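Local coordinates for nitrogen regulatory protein P-II (PDB 5D4N) that binds adenine nucleotides and bicarbonate as a carboxysome-associated, PII-like signalling protein, and hydrolyses ADP, at the adenosine-5'-diphosphate site and the interface of chains A and C. Coordinates in Å, arbitrary orientation; residue numbers count along the deposited sequence, not the author numbering. Chains: chain A/B/C, Nitrogen regulatory protein P-II.

Contact 1: the adenosine-5'-diphosphate site. Residues chain A 15, 44-49, 51, 63, 90-92, 94; chain B 35-37, 67-69, 105-106. With ADP (adenosine-5'-diphosphate), chain D.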
loop_
_atom_site.group_PDB
_atom_site.type_symbol
_atom_site.label_atom_id
_atom_site.label_comp_id
_atom_site.label_asym_id
_atom_site.label_seq_id
_atom_site.Cartn_x
_atom_site.Cartn_y
_atom_site.Cartn_z
ATOM N N ILE A 15 0.078 -8.414 -6.414
ATOM C CA ILE A 15 1.372 -8.921 -5.941
ATOM C C ILE A 15 1.674 -10.184 -6.693
ATOM O O ILE A 15 0.873 -11.107 -6.682
ATOM C CB ILE A 15 1.375 -9.140 -4.408
ATOM C CG1 ILE A 15 1.047 -7.793 -3.675
ATOM C CG2 ILE A 15 2.742 -9.731 -3.985
ATOM C CD1 ILE A 15 0.673 -7.921 -2.153
ATOM N N GLY A 44 7.860 -12.267 0.894
ATOM C CA GLY A 44 6.507 -12.610 1.303
ATOM C C GLY A 44 6.377 -14.061 1.647
ATOM O O GLY A 44 7.228 -14.865 1.265
ATOM N N LYS A 45 5.295 -14.393 2.367
ATOM C CA LYS A 45 4.958 -15.758 2.690
ATOM C C LYS A 45 3.715 -16.097 1.921
ATOM O O LYS A 45 2.721 -15.378 2.009
ATOM C CB LYS A 45 4.690 -15.917 4.187
ATOM C CG LYS A 45 4.179 -17.300 4.585
ATOM C CD LYS A 45 4.098 -17.367 6.128
ATOM C CE LYS A 45 3.577 -18.692 6.635
ATOM N NZ LYS A 45 4.625 -19.741 6.555
ATOM N N GLY A 46 3.827 -17.165 1.149
ATOM C CA GLY A 46 2.758 -17.715 0.337
ATOM C C GLY A 46 2.330 -19.068 0.879
ATOM O O GLY A 46 2.914 -19.575 1.847
ATOM N N SER A 47 1.283 -19.636 0.270
ATOM C CA SER A 47 0.724 -20.920 0.715
ATOM C C SER A 47 1.700 -22.102 0.607
ATOM O O SER A 47 1.585 -23.063 1.380
ATOM C CB SER A 47 -0.575 -21.221 -0.026
ATOM O OG SER A 47 -0.396 -21.136 -1.430
ATOM N N HIS A 48 2.669 -22.019 -0.325
ATOM C CA HIS A 48 3.641 -23.086 -0.595
ATOM C C HIS A 48 5.086 -22.790 -0.186
ATOM O O HIS A 48 5.955 -23.655 -0.349
ATOM C CB HIS A 48 3.556 -23.516 -2.069
ATOM C CG HIS A 48 2.269 -24.202 -2.406
ATOM N ND1 HIS A 48 1.108 -23.483 -2.649
ATOM C CD2 HIS A 48 1.994 -25.525 -2.503
ATOM C CE1 HIS A 48 0.173 -24.388 -2.904
ATOM N NE2 HIS A 48 0.658 -25.629 -2.828
ATOM N N GLY A 49 5.330 -21.605 0.373
ATOM C CA GLY A 49 6.660 -21.222 0.819
ATOM C C GLY A 49 6.933 -19.730 0.851
ATOM O O GLY A 49 6.036 -18.908 0.654
ATOM N N TYR A 51 9.098 -16.255 -0.342
ATOM C CA TYR A 51 9.717 -15.559 -1.458
ATOM C C TYR A 51 10.595 -14.505 -0.795
ATOM O O TYR A 51 10.088 -13.686 -0.025
ATOM C CB TYR A 51 8.668 -14.866 -2.349
ATOM C CG TYR A 51 7.850 -15.814 -3.196
ATOM C CD1 TYR A 51 8.269 -16.175 -4.471
ATOM C CD2 TYR A 51 6.678 -16.387 -2.705
ATOM C CE1 TYR A 51 7.524 -17.057 -5.256
ATOM C CE2 TYR A 51 5.920 -17.260 -3.486
ATOM C CZ TYR A 51 6.352 -17.599 -4.756
ATOM O OH TYR A 51 5.649 -18.510 -5.507
ATOM N N LEU A 63 9.542 -10.790 -6.126
ATOM C CA LEU A 63 8.134 -10.380 -6.055
ATOM C C LEU A 63 8.037 -8.887 -6.230
ATOM O O LEU A 63 8.917 -8.141 -5.793
ATOM C CB LEU A 63 7.465 -10.702 -4.700
ATOM C CG LEU A 63 7.077 -12.126 -4.382
ATOM C CD1 LEU A 63 6.538 -12.183 -2.959
ATOM C CD2 LEU A 63 6.013 -12.663 -5.333
ATOM N N SER A 90 1.490 -17.889 -8.536
ATOM C CA SER A 90 1.444 -17.282 -7.211
ATOM C C SER A 90 1.027 -15.849 -7.298
ATOM O O SER A 90 1.317 -15.170 -8.301
ATOM C CB SER A 90 2.825 -17.324 -6.579
ATOM O OG SER A 90 3.169 -18.677 -6.326
ATOM N N GLY A 91 0.419 -15.369 -6.243
ATOM C CA GLY A 91 0.093 -13.946 -6.183
ATOM C C GLY A 91 -1.307 -13.657 -5.746
ATOM O O GLY A 91 -2.136 -14.558 -5.607
ATOM N N VAL A 92 -1.572 -12.376 -5.490
ATOM C CA VAL A 92 -2.877 -11.939 -4.972
ATOM C C VAL A 92 -3.232 -10.570 -5.520
ATOM O O VAL A 92 -2.354 -9.816 -5.943
ATOM C CB VAL A 92 -2.856 -11.882 -3.419
ATOM C CG1 VAL A 92 -2.717 -13.276 -2.774
ATOM C CG2 VAL A 92 -1.746 -10.948 -2.926
ATOM N N PHE A 94 -5.584 -7.195 -4.267
ATOM C CA PHE A 94 -6.393 -6.554 -3.237
ATOM C C PHE A 94 -7.071 -5.355 -3.858
ATOM O O PHE A 94 -6.381 -4.490 -4.422
ATOM C CB PHE A 94 -5.530 -6.110 -2.068
ATOM C CG PHE A 94 -4.702 -7.189 -1.408
ATOM C CD1 PHE A 94 -5.205 -8.482 -1.253
ATOM C CD2 PHE A 94 -3.411 -6.919 -0.958
ATOM C CE1 PHE A 94 -4.429 -9.491 -0.644
ATOM C CE2 PHE A 94 -2.657 -7.909 -0.339
ATOM C CZ PHE A 94 -3.169 -9.181 -0.168
ATOM N N GLY B 35 -0.836 -15.467 4.893
ATOM C CA GLY B 35 0.261 -14.948 4.084
ATOM C C GLY B 35 0.520 -13.501 4.419
ATOM O O GLY B 35 -0.249 -12.870 5.158
ATOM N N TYR B 36 1.631 -12.968 3.908
ATOM C CA TYR B 36 1.971 -11.574 4.136
ATOM C C TYR B 36 3.012 -11.158 3.125
ATOM O O TYR B 36 3.647 -12.021 2.524
ATOM C CB TYR B 36 2.442 -11.296 5.595
ATOM C CG TYR B 36 3.608 -12.149 6.032
ATOM C CD1 TYR B 36 4.896 -11.892 5.571
ATOM C CD2 TYR B 36 3.430 -13.196 6.925
ATOM C CE1 TYR B 36 5.971 -12.686 5.955
ATOM C CE2 TYR B 36 4.503 -13.977 7.342
ATOM C CZ TYR B 36 5.769 -13.725 6.846
ATOM O OH TYR B 36 6.833 -14.506 7.241
ATOM N N THR B 37 3.133 -9.858 2.888
ATOM C CA THR B 37 4.104 -9.305 1.963
ATOM C C THR B 37 4.907 -8.263 2.699
ATOM O O THR B 37 4.325 -7.453 3.411
ATOM C CB THR B 37 3.379 -8.702 0.741
ATOM O OG1 THR B 37 2.666 -9.737 0.069
ATOM C CG2 THR B 37 4.331 -8.027 -0.227
ATOM N N ILE B 67 2.446 -6.169 4.863
ATOM C CA ILE B 67 1.063 -6.085 4.377
ATOM C C ILE B 67 0.450 -7.442 4.624
ATOM O O ILE B 67 0.971 -8.452 4.149
ATOM C CB ILE B 67 1.042 -5.778 2.863
ATOM C CG1 ILE B 67 1.722 -4.439 2.542
ATOM C CG2 ILE B 67 -0.426 -5.850 2.320
ATOM C CD1 ILE B 67 1.973 -4.243 1.020
ATOM N N ALA B 68 -0.675 -7.481 5.343
ATOM C CA ALA B 68 -1.314 -8.773 5.620
ATOM C C ALA B 68 -2.831 -8.703 5.437
ATOM O O ALA B 68 -3.511 -8.010 6.182
ATOM C CB ALA B 68 -0.971 -9.216 7.025
ATOM N N ALA B 69 -3.336 -9.416 4.416
ATOM C CA ALA B 69 -4.792 -9.518 4.189
ATOM C C ALA B 69 -5.285 -10.616 5.131
ATOM O O ALA B 69 -4.739 -11.734 5.162
ATOM C CB ALA B 69 -5.076 -9.875 2.742
ATOM N N LYS B 105 -8.492 -18.274 0.279
ATOM C CA LYS B 105 -7.031 -18.164 0.311
ATOM C C LYS B 105 -6.536 -17.446 1.561
ATOM O O LYS B 105 -5.334 -17.494 1.887
ATOM C CB LYS B 105 -6.577 -17.392 -0.934
ATOM C CG LYS B 105 -5.102 -17.573 -1.204
ATOM C CD LYS B 105 -4.659 -16.963 -2.498
ATOM C CE LYS B 105 -3.183 -17.205 -2.616
ATOM N NZ LYS B 105 -2.693 -16.809 -3.948
ATOM N N PHE B 106 -7.445 -16.709 2.225
ATOM C CA PHE B 106 -7.070 -15.835 3.335
ATOM C C PHE B 106 -7.603 -16.250 4.693
ATOM O O PHE B 106 -7.072 -15.799 5.703
ATOM C CB PHE B 106 -7.502 -14.408 3.016
ATOM C CG PHE B 106 -7.003 -13.919 1.670
ATOM C CD1 PHE B 106 -5.697 -13.450 1.522
ATOM C CD2 PHE B 106 -7.821 -13.973 0.544
ATOM C CE1 PHE B 106 -5.205 -13.091 0.272
ATOM C CE2 PHE B 106 -7.338 -13.569 -0.700
ATOM C CZ PHE B 106 -6.041 -13.122 -0.829
HETATM P PB ADP D . 2.749 -19.811 -3.269
HETATM O O1B ADP D . 1.634 -20.692 -3.107
HETATM O O2B ADP D . 3.440 -20.099 -4.572
HETATM O O3B ADP D . 3.747 -20.013 -2.150
HETATM P PA ADP D . 0.876 -17.486 -2.915
HETATM O O1A ADP D . 0.033 -17.244 -4.116
HETATM O O2A ADP D . 0.045 -18.138 -1.788
HETATM O O3A ADP D . 2.210 -18.301 -3.270
HETATM O "O5'" ADP D . 1.412 -16.086 -2.381
HETATM C "C5'" ADP D . 2.345 -15.347 -3.186
HETATM C "C4'" ADP D . 2.651 -14.032 -2.516
HETATM O "O4'" ADP D . 1.436 -13.272 -2.374
HETATM C "C3'" ADP D . 3.171 -14.167 -1.091
HETATM O "O3'" ADP D . 4.562 -14.471 -1.053
HETATM C "C2'" ADP D . 2.863 -12.776 -0.536
HETATM O "O2'" ADP D . 3.809 -11.852 -1.037
HETATM C "C1'" ADP D . 1.509 -12.478 -1.191
HETATM N N9 ADP D . 0.392 -12.829 -0.317
HETATM C C8 ADP D . -0.268 -14.029 -0.237
HETATM N N7 ADP D . -1.149 -14.090 0.732
HETATM C C5 ADP D . -1.073 -12.839 1.325
HETATM C C6 ADP D . -1.787 -12.247 2.390
HETATM N N6 ADP D . -2.692 -12.907 3.131
HETATM N N1 ADP D . -1.525 -10.950 2.676
HETATM C C2 ADP D . -0.588 -10.308 1.968
HETATM N N3 ADP D . 0.170 -10.772 0.968
HETATM C C4 ADP D . -0.135 -12.047 0.684
HETATM O O HOH W 1 -2.958 -15.590 2.376
#

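Contact 2: the interface of chains A and C. Residues chain A 36-39, 67; chain C 15, 39, 42-44, 65.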
loop_
_atom_site.group_PDB
_atom_site.type_symbol
_atom_site.label_atom_id
_atom_site.label_comp_id
_atom_site.label_asym_id
_atom_site.label_seq_id
_atom_site.Cartn_x
_atom_site.Cartn_y
_atom_site.Cartn_z
ATOM N N TYR A 36 0.381 3.303 -13.396
ATOM C CA TYR A 36 0.593 2.320 -12.354
ATOM C C TYR A 36 1.929 2.584 -11.707
ATOM O O TYR A 36 2.779 3.253 -12.291
ATOM C CB TYR A 36 0.482 0.858 -12.875
ATOM C CG TYR A 36 1.381 0.533 -14.044
ATOM C CD1 TYR A 36 2.746 0.328 -13.865
ATOM C CD2 TYR A 36 0.865 0.412 -15.330
ATOM C CE1 TYR A 36 3.574 -0.001 -14.945
ATOM C CE2 TYR A 36 1.676 0.075 -16.414
ATOM C CZ TYR A 36 3.033 -0.109 -16.217
ATOM O OH TYR A 36 3.841 -0.444 -17.275
ATOM N N THR A 37 2.083 2.107 -10.461
ATOM C CA THR A 37 3.329 2.257 -9.720
ATOM C C THR A 37 3.791 0.882 -9.275
ATOM O O THR A 37 2.965 0.102 -8.839
ATOM C CB THR A 37 3.070 3.168 -8.504
ATOM O OG1 THR A 37 2.689 4.468 -8.990
ATOM C CG2 THR A 37 4.318 3.311 -7.621
ATOM N N ILE A 38 5.079 0.589 -9.395
ATOM C CA ILE A 38 5.587 -0.748 -9.060
ATOM C C ILE A 38 6.555 -0.660 -7.906
ATOM O O ILE A 38 7.518 0.121 -7.944
ATOM C CB ILE A 38 6.226 -1.416 -10.294
ATOM C CG1 ILE A 38 5.235 -1.442 -11.499
ATOM C CG2 ILE A 38 6.681 -2.853 -9.917
ATOM C CD1 ILE A 38 5.734 -2.092 -12.747
ATOM N N VAL A 39 6.252 -1.422 -6.843
ATOM C CA VAL A 39 7.099 -1.534 -5.652
ATOM C C VAL A 39 7.884 -2.822 -5.897
ATOM O O VAL A 39 7.304 -3.903 -6.005
ATOM C CB VAL A 39 6.260 -1.628 -4.358
ATOM C CG1 VAL A 39 7.178 -1.628 -3.136
ATOM C CG2 VAL A 39 5.233 -0.478 -4.271
ATOM N N ILE A 67 0.682 -1.166 -8.131
ATOM C CA ILE A 67 -0.396 -0.387 -7.545
ATOM C C ILE A 67 -1.055 0.304 -8.719
ATOM O O ILE A 67 -0.385 1.038 -9.457
ATOM C CB ILE A 67 0.164 0.679 -6.553
ATOM C CG1 ILE A 67 0.895 0.019 -5.377
ATOM C CG2 ILE A 67 -0.970 1.601 -6.070
ATOM C CD1 ILE A 67 1.737 1.063 -4.568
ATOM N N ILE C 15 2.413 10.022 -4.426
ATOM C CA ILE C 15 3.448 9.472 -5.297
ATOM C C ILE C 15 3.982 10.600 -6.151
ATOM O O ILE C 15 3.211 11.303 -6.813
ATOM C CB ILE C 15 2.890 8.325 -6.177
ATOM C CG1 ILE C 15 2.352 7.166 -5.268
ATOM C CG2 ILE C 15 4.027 7.818 -7.136
ATOM C CD1 ILE C 15 1.446 6.157 -6.028
ATOM N N VAL C 39 8.279 5.195 0.914
ATOM C CA VAL C 39 8.635 4.003 0.144
ATOM C C VAL C 39 9.457 4.521 -1.030
ATOM O O VAL C 39 8.960 5.291 -1.853
ATOM C CB VAL C 39 7.383 3.234 -0.359
ATOM C CG1 VAL C 39 7.809 1.931 -1.041
ATOM C CG2 VAL C 39 6.393 2.976 0.785
ATOM N N LEU C 42 10.817 3.529 -6.505
ATOM C CA LEU C 42 9.683 2.973 -7.211
ATOM C C LEU C 42 9.885 3.116 -8.710
ATOM O O LEU C 42 10.728 3.886 -9.135
ATOM C CB LEU C 42 8.444 3.761 -6.807
ATOM C CG LEU C 42 8.105 3.714 -5.332
ATOM C CD1 LEU C 42 6.880 4.551 -5.058
ATOM C CD2 LEU C 42 7.879 2.278 -4.863
ATOM N N SER C 43 9.092 2.393 -9.494
ATOM C CA SER C 43 9.032 2.468 -10.959
ATOM C C SER C 43 7.568 2.769 -11.273
ATOM O O SER C 43 6.685 2.593 -10.433
ATOM C CB SER C 43 9.397 1.117 -11.580
ATOM O OG SER C 43 10.680 0.711 -11.134
ATOM N N GLY C 44 7.276 3.165 -12.490
ATOM C CA GLY C 44 5.879 3.425 -12.755
ATOM C C GLY C 44 5.633 3.943 -14.146
ATOM O O GLY C 44 6.574 4.329 -14.830
ATOM N N MET C 65 6.923 7.142 -2.715
ATOM C CA MET C 65 5.542 7.203 -2.232
ATOM C C MET C 65 5.604 7.573 -0.775
ATOM O O MET C 65 6.238 6.855 0.023
ATOM C CB MET C 65 4.799 5.867 -2.423
ATOM C CG MET C 65 3.393 5.942 -1.842
ATOM S SD MET C 65 2.393 4.443 -2.327
ATOM C CE MET C 65 3.261 3.178 -1.441
HETATM O O HOH W 2 9.869 -1.063 -9.235
#

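Contact 1: the adenosine-5'-diphosphate site
Both phosphates of ADP are gripped mainly by chain A in this PII-family intersubunit nucleotide cleft. A:Ser47 bridges them: its OG lies within hydrogen-bonding distance of both, nearer the beta-phosphate O1B (2.7 Å) than the alpha-phosphate O2A, so its one hydrogen is shared or alternates between them, while its backbone N adds a nearly straight bond to O2A (172° at H). With OG in the crowded position between backbone N and carbonyl carbon (chi1 53°), the hydroxyl faces both phosphates. ND1 of A:His48, a poorly ordered residue, also donates to O1B, which lies in the imidazole plane, while A:Tyr51 OH meets O2B at 2.9 Å from the edge of its ring. Chain B sends in B:Lys105, extended beyond CG; its NZ makes a salt bridge to the alpha-phosphate O1A at 2.8 Å and also donates to A:Gly91 O, from above that carbonyl's plane. Charge on O1A is thus probably offset.

Adenine is read by chain B. B:Ala69 N donates to N1 at 2.9 Å (175° at H), and N6 returns a bond to B:Ala69 O on a carbonyl lone pair. B:Thr37 OG1 bonds N3 at 2.8 Å and the ribose 2'-hydroxyl O2' at 2.6 Å, coupling base and sugar.

Around these, A:Val92 CG1 covers the imidazole face of the base, B:Gly35 covers the pyrimidine face, and A:Phe94 brings its CZ edge to C2 at 3.5 Å, edge-to-face. B:Phe106 sets a ring edge against N6.

Contact 2: the interface of chains A and C
Aliphatic tips from strands of both chains form the apolar centre of this intersubunit patch. A:Ile67 and C:Met65 meet tip to tip: CD1 of the isoleucine lies 4.1 Å from CE of the methionine, and SD is equally near. The methionine leaves its backbone with CG anti to N (chi1 177°) and then bends at chi3 (67°), so that the thioether, rather than the methyl alone, faces the isoleucine.

Next to this pair, C:Leu42 splits its two branches between neighbours on one strand. CD2 lies 3.9 Å from CG2 of A:Val39, the two side chains running side by side in the same direction, whereas CD1 touches CG2 of A:Thr37 at 3.8 Å in an oblique crossing. In the leucine CG is anti to the carbonyl carbon and CD1 anti to CA, which leaves CD2 turned toward the valine. A:Val39 and C:Val39 cross at about a right angle, and their CG1 methyls make a looser contact at 4.2 Å. On another flank C:Ile15 reaches tip to tip toward A:Thr37, its CD1 3.6 Å from the hydroxyl OG1.

Outward, the backbones pair as antiparallel strands, 36-40 of chain A against 42-46 of chain C. A:Ile38 N donates to C:Ser43 O at 2.8 Å, straight at hydrogen (173°) but from above the carbonyl plane. The reciprocal bond, C:Ser43 N to A:Ile38 O, is longer at 3.2 Å and lies in the acceptor's carbonyl plane. At the rim a water joins C:Ser43 OG, 2.7 Å away, to A:Ile38 O, so this carbonyl receives the amide bond and also contacts the water. Backbone pairing thus sets the strand register while the aliphatic groups fill the join, helping to hold neighbouring subunits together in the PII-type trimer.

About 19 Å separates the C-alpha centres of contact 1 and contact 2, yet they use equivalent elements at successive subunit boundaries. Strand 36-40 supplies Thr37 to both, from chain B in contact 1 and from chain A in contact 2; Ile15, Gly44, Tyr36 and Ile67 likewise recur. Chain A contributes strand 42-46 to the nucleotide cleft and strand 36-40 to its junction with chain C. Since the sites repeat in every copy, the strand pairing of contact 2 borders an equivalent nucleotide cleft, so binding and trimer assembly are geometrically linked; communication between sites is plausible but remains an inference.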